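Local atomic coordinates of helicase-like protein (Bacteroides thetaiotaomicron, PDB entry 2AFC), a protein that belongs to the macrodomain family and probably removes ADP-ribose from modified thymidine in DNA by hydrolysis. Residues K19-I24 with N72-A77. Numbering follows the deposited sequence.
Sequences KVITHI and NKLYVA
With CG1 of Val20 placed trans to its own backbone N (chi1 180°), one methyl leans over Ala77 CB at 3.7 Å while the other, CG2, is left to meet Tyr75 CB. Thr22, two residues on and on the same face, brings its CG2 to 3.8 Å from Ala77 CB, so two methyls of strand 19-26 meet the alanine CB from one side. This is one face of a pair of parallel neighbours, strands 19-26 and 74-82, in the mixed central sheet of a macrodomain fold; strand 117-121 flanks the first and strand 65-71 the second. The backbones are joined by a ladder of amide bonds: Lys19 N donates to Lys73 O just before the second strand begins, Tyr75 N to Lys19 O at 2.9 Å, Ile21 N to Tyr75 O at 2.7 Å, and Ala77 N to Ile21 O. The last rung, His23 N to Ala77 O, is weak at 3.3 Å. On the other face, Ile21, His23 and Val76 are covered by Phe35, Val36 and Leu39 of helix 35-42, with Leu74 beside them against Trp43. His23 CE1 comes within 4.1 Å of Val76 CG1, the ring lying askew to the valine. Tyr75 lies on the Val20 face, where Phe110 and His114 meet its ring edge-to-face, and Lys19 O lies in the plane of that ring, at its edge, 4.0 Å from Tyr75 CD1.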
ATOM      1  N   LYS A  19       8.956  -8.459   6.571  1.00 11.63           N
ATOM      2  CA  LYS A  19       8.241  -7.193   6.515  1.00 10.93           C
ATOM      3  C   LYS A  19       7.576  -6.937   5.177  1.00  9.58           C
ATOM      4  O   LYS A  19       8.086  -7.317   4.121  1.00  9.99           O
ATOM      5  CB  LYS A  19       9.210  -6.032   6.792  1.00 11.63           C
ATOM      6  CG  LYS A  19      10.089  -6.189   8.033  1.00 10.93           C
ATOM      7  CD  LYS A  19      11.319  -5.289   7.940  1.00 10.58           C
ATOM      8  CE  LYS A  19      12.173  -5.338   9.198  1.00  9.89           C
ATOM      9  NZ  LYS A  19      12.918  -6.620   9.377  1.00 10.56           N
ATOM     10  N   VAL A  20       6.435  -6.266   5.222  1.00  7.86           N
ATOM     11  CA  VAL A  20       5.735  -5.937   3.997  1.00  5.89           C
ATOM     12  C   VAL A  20       5.438  -4.449   3.959  1.00  3.13           C
ATOM     13  O   VAL A  20       4.840  -3.890   4.868  1.00  1.44           O
ATOM     14  CB  VAL A  20       4.418  -6.753   3.848  1.00  5.08           C
ATOM     15  CG1 VAL A  20       3.708  -6.374   2.553  1.00  5.77           C
ATOM     16  CG2 VAL A  20       4.741  -8.238   3.829  1.00  3.60           C
ATOM     17  N   ILE A  21       5.896  -3.806   2.898  1.00  5.95           N
ATOM     18  CA  ILE A  21       5.662  -2.386   2.707  1.00  6.70           C
ATOM     19  C   ILE A  21       4.431  -2.244   1.805  1.00  6.51           C
ATOM     20  O   ILE A  21       4.436  -2.683   0.655  1.00  6.21           O
ATOM     21  CB  ILE A  21       6.895  -1.724   2.049  1.00  6.77           C
ATOM     22  CG1 ILE A  21       8.107  -1.874   2.974  1.00  5.16           C
ATOM     23  CG2 ILE A  21       6.618  -0.249   1.767  1.00  4.89           C
ATOM     24  CD1 ILE A  21       8.744  -3.215   2.920  1.00 19.99           C
ATOM     25  N   THR A  22       3.382  -1.642   2.351  1.00  6.90           N
ATOM     26  CA  THR A  22       2.127  -1.431   1.643  1.00  8.10           C
ATOM     27  C   THR A  22       1.947   0.026   1.250  1.00  9.26           C
ATOM     28  O   THR A  22       2.234   0.920   2.040  1.00  6.21           O
ATOM     29  CB  THR A  22       0.911  -1.769   2.533  1.00  7.80           C
ATOM     30  OG1 THR A  22       0.917  -0.906   3.678  1.00 10.76           O
ATOM     31  CG2 THR A  22       0.947  -3.208   3.003  1.00  6.82           C
ATOM     32  N   HIS A  23       1.444   0.253   0.037  1.00 11.66           N
ATOM     33  CA  HIS A  23       1.174   1.605  -0.456  1.00 11.67           C
ATOM     34  C   HIS A  23       0.118   1.550  -1.561  1.00 12.66           C
ATOM     35  O   HIS A  23      -0.034   0.534  -2.238  1.00 11.16           O
ATOM     36  CB  HIS A  23       2.448   2.261  -0.987  1.00 11.30           C
ATOM     37  CG  HIS A  23       2.838   1.813  -2.359  1.00  8.90           C
ATOM     38  ND1 HIS A  23       3.406   0.584  -2.608  1.00 10.08           N
ATOM     39  CD2 HIS A  23       2.760   2.441  -3.556  1.00 10.09           C
ATOM     40  CE1 HIS A  23       3.663   0.473  -3.899  1.00  9.91           C
ATOM     41  NE2 HIS A  23       3.281   1.587  -4.498  1.00  8.15           N
ATOM     42  N   ILE A  24      -0.594   2.656  -1.745  1.00 12.98           N
ATOM     43  CA  ILE A  24      -1.669   2.751  -2.725  1.00 12.29           C
ATOM     44  C   ILE A  24      -1.280   3.191  -4.127  1.00 12.71           C
ATOM     45  O   ILE A  24      -0.820   4.306  -4.322  1.00 14.95           O
ATOM     46  CB  ILE A  24      -2.751   3.735  -2.246  1.00 12.27           C
ATOM     47  CG1 ILE A  24      -3.177   3.392  -0.826  1.00 11.13           C
ATOM     48  CG2 ILE A  24      -3.958   3.688  -3.173  1.00 12.86           C
ATOM     49  CD1 ILE A  24      -3.944   4.495  -0.098  1.00 19.99           C
ATOM     50  N   ASN A  72      15.624 -10.077   0.892  1.00 26.78           N
ATOM     51  CA  ASN A  72      15.482 -11.152   1.869  1.00 26.62           C
ATOM     52  C   ASN A  72      14.517 -10.772   2.988  1.00 25.76           C
ATOM     53  O   ASN A  72      14.772  -9.843   3.749  1.00 26.08           O
ATOM     54  CB  ASN A  72      16.845 -11.511   2.461  1.00 28.10           C
ATOM     55  CG  ASN A  72      16.774 -12.676   3.435  1.00 30.58           C
ATOM     56  OD1 ASN A  72      16.243 -13.742   3.112  1.00 32.25           O
ATOM     57  ND2 ASN A  72      17.324 -12.482   4.631  1.00 31.43           N
ATOM     58  N   LYS A  73      13.403 -11.493   3.076  1.00 24.09           N
ATOM     59  CA  LYS A  73      12.397 -11.239   4.100  1.00 22.86           C
ATOM     60  C   LYS A  73      11.783  -9.860   3.942  1.00 20.47           C
ATOM     61  O   LYS A  73      11.388  -9.233   4.925  1.00 21.46           O
ATOM     62  CB  LYS A  73      13.015 -11.366   5.498  1.00 23.37           C
ATOM     63  CG  LYS A  73      13.446 -12.777   5.862  1.00 25.10           C
ATOM     64  CD  LYS A  73      14.042 -12.851   7.263  1.00 24.50           C
ATOM     65  CE  LYS A  73      14.151 -14.300   7.728  1.00 25.84           C
ATOM     66  NZ  LYS A  73      14.965 -15.145   6.804  1.00 25.74           N
ATOM     67  N   LEU A  74      11.693  -9.384   2.706  1.00 17.89           N
ATOM     68  CA  LEU A  74      11.128  -8.060   2.469  1.00 15.14           C
ATOM     69  C   LEU A  74      10.254  -8.029   1.219  1.00 12.34           C
ATOM     70  O   LEU A  74      10.707  -8.387   0.126  1.00 11.85           O
ATOM     71  CB  LEU A  74      12.262  -7.027   2.348  1.00 13.34           C
ATOM     72  CG  LEU A  74      11.810  -5.572   2.213  1.00 15.28           C
ATOM     73  CD1 LEU A  74      11.004  -5.197   3.448  1.00 12.25           C
ATOM     74  CD2 LEU A  74      13.016  -4.638   2.037  1.00 14.47           C
ATOM     75  N   TYR A  75       9.007  -7.598   1.378  1.00  9.47           N
ATOM     76  CA  TYR A  75       8.086  -7.526   0.247  1.00  8.08           C
ATOM     77  C   TYR A  75       7.386  -6.187   0.125  1.00  7.43           C
ATOM     78  O   TYR A  75       6.997  -5.571   1.119  1.00  6.31           O
ATOM     79  CB  TYR A  75       6.987  -8.586   0.344  1.00  7.36           C
ATOM     80  CG  TYR A  75       7.453 -10.007   0.495  1.00 10.90           C
ATOM     81  CD1 TYR A  75       8.003 -10.455   1.695  1.00  9.36           C
ATOM     82  CD2 TYR A  75       7.271 -10.933  -0.539  1.00 11.72           C
ATOM     83  CE1 TYR A  75       8.349 -11.788   1.870  1.00 10.04           C
ATOM     84  CE2 TYR A  75       7.613 -12.272  -0.373  1.00 12.12           C
ATOM     85  CZ  TYR A  75       8.151 -12.693   0.840  1.00 11.94           C
ATOM     86  OH  TYR A  75       8.483 -14.019   1.024  1.00 10.61           O
ATOM     87  N   VAL A  76       7.206  -5.751  -1.112  1.00  6.79           N
ATOM     88  CA  VAL A  76       6.501  -4.510  -1.369  1.00  6.54           C
ATOM     89  C   VAL A  76       5.096  -4.938  -1.775  1.00  7.22           C
ATOM     90  O   VAL A  76       4.930  -5.896  -2.533  1.00  6.41           O
ATOM     91  CB  VAL A  76       7.139  -3.719  -2.529  1.00  6.56           C
ATOM     92  CG1 VAL A  76       6.383  -2.433  -2.745  1.00  3.56           C
ATOM     93  CG2 VAL A  76       8.597  -3.428  -2.226  1.00  9.35           C
ATOM     94  N   ALA A  77       4.086  -4.238  -1.278  1.00  6.31           N
ATOM     95  CA  ALA A  77       2.707  -4.573  -1.603  1.00  6.37           C
ATOM     96  C   ALA A  77       2.042  -3.472  -2.424  1.00  6.74           C
ATOM     97  O   ALA A  77       1.645  -2.442  -1.876  1.00  6.55           O
ATOM     98  CB  ALA A  77       1.909  -4.828  -0.311  1.00  5.24           C
TER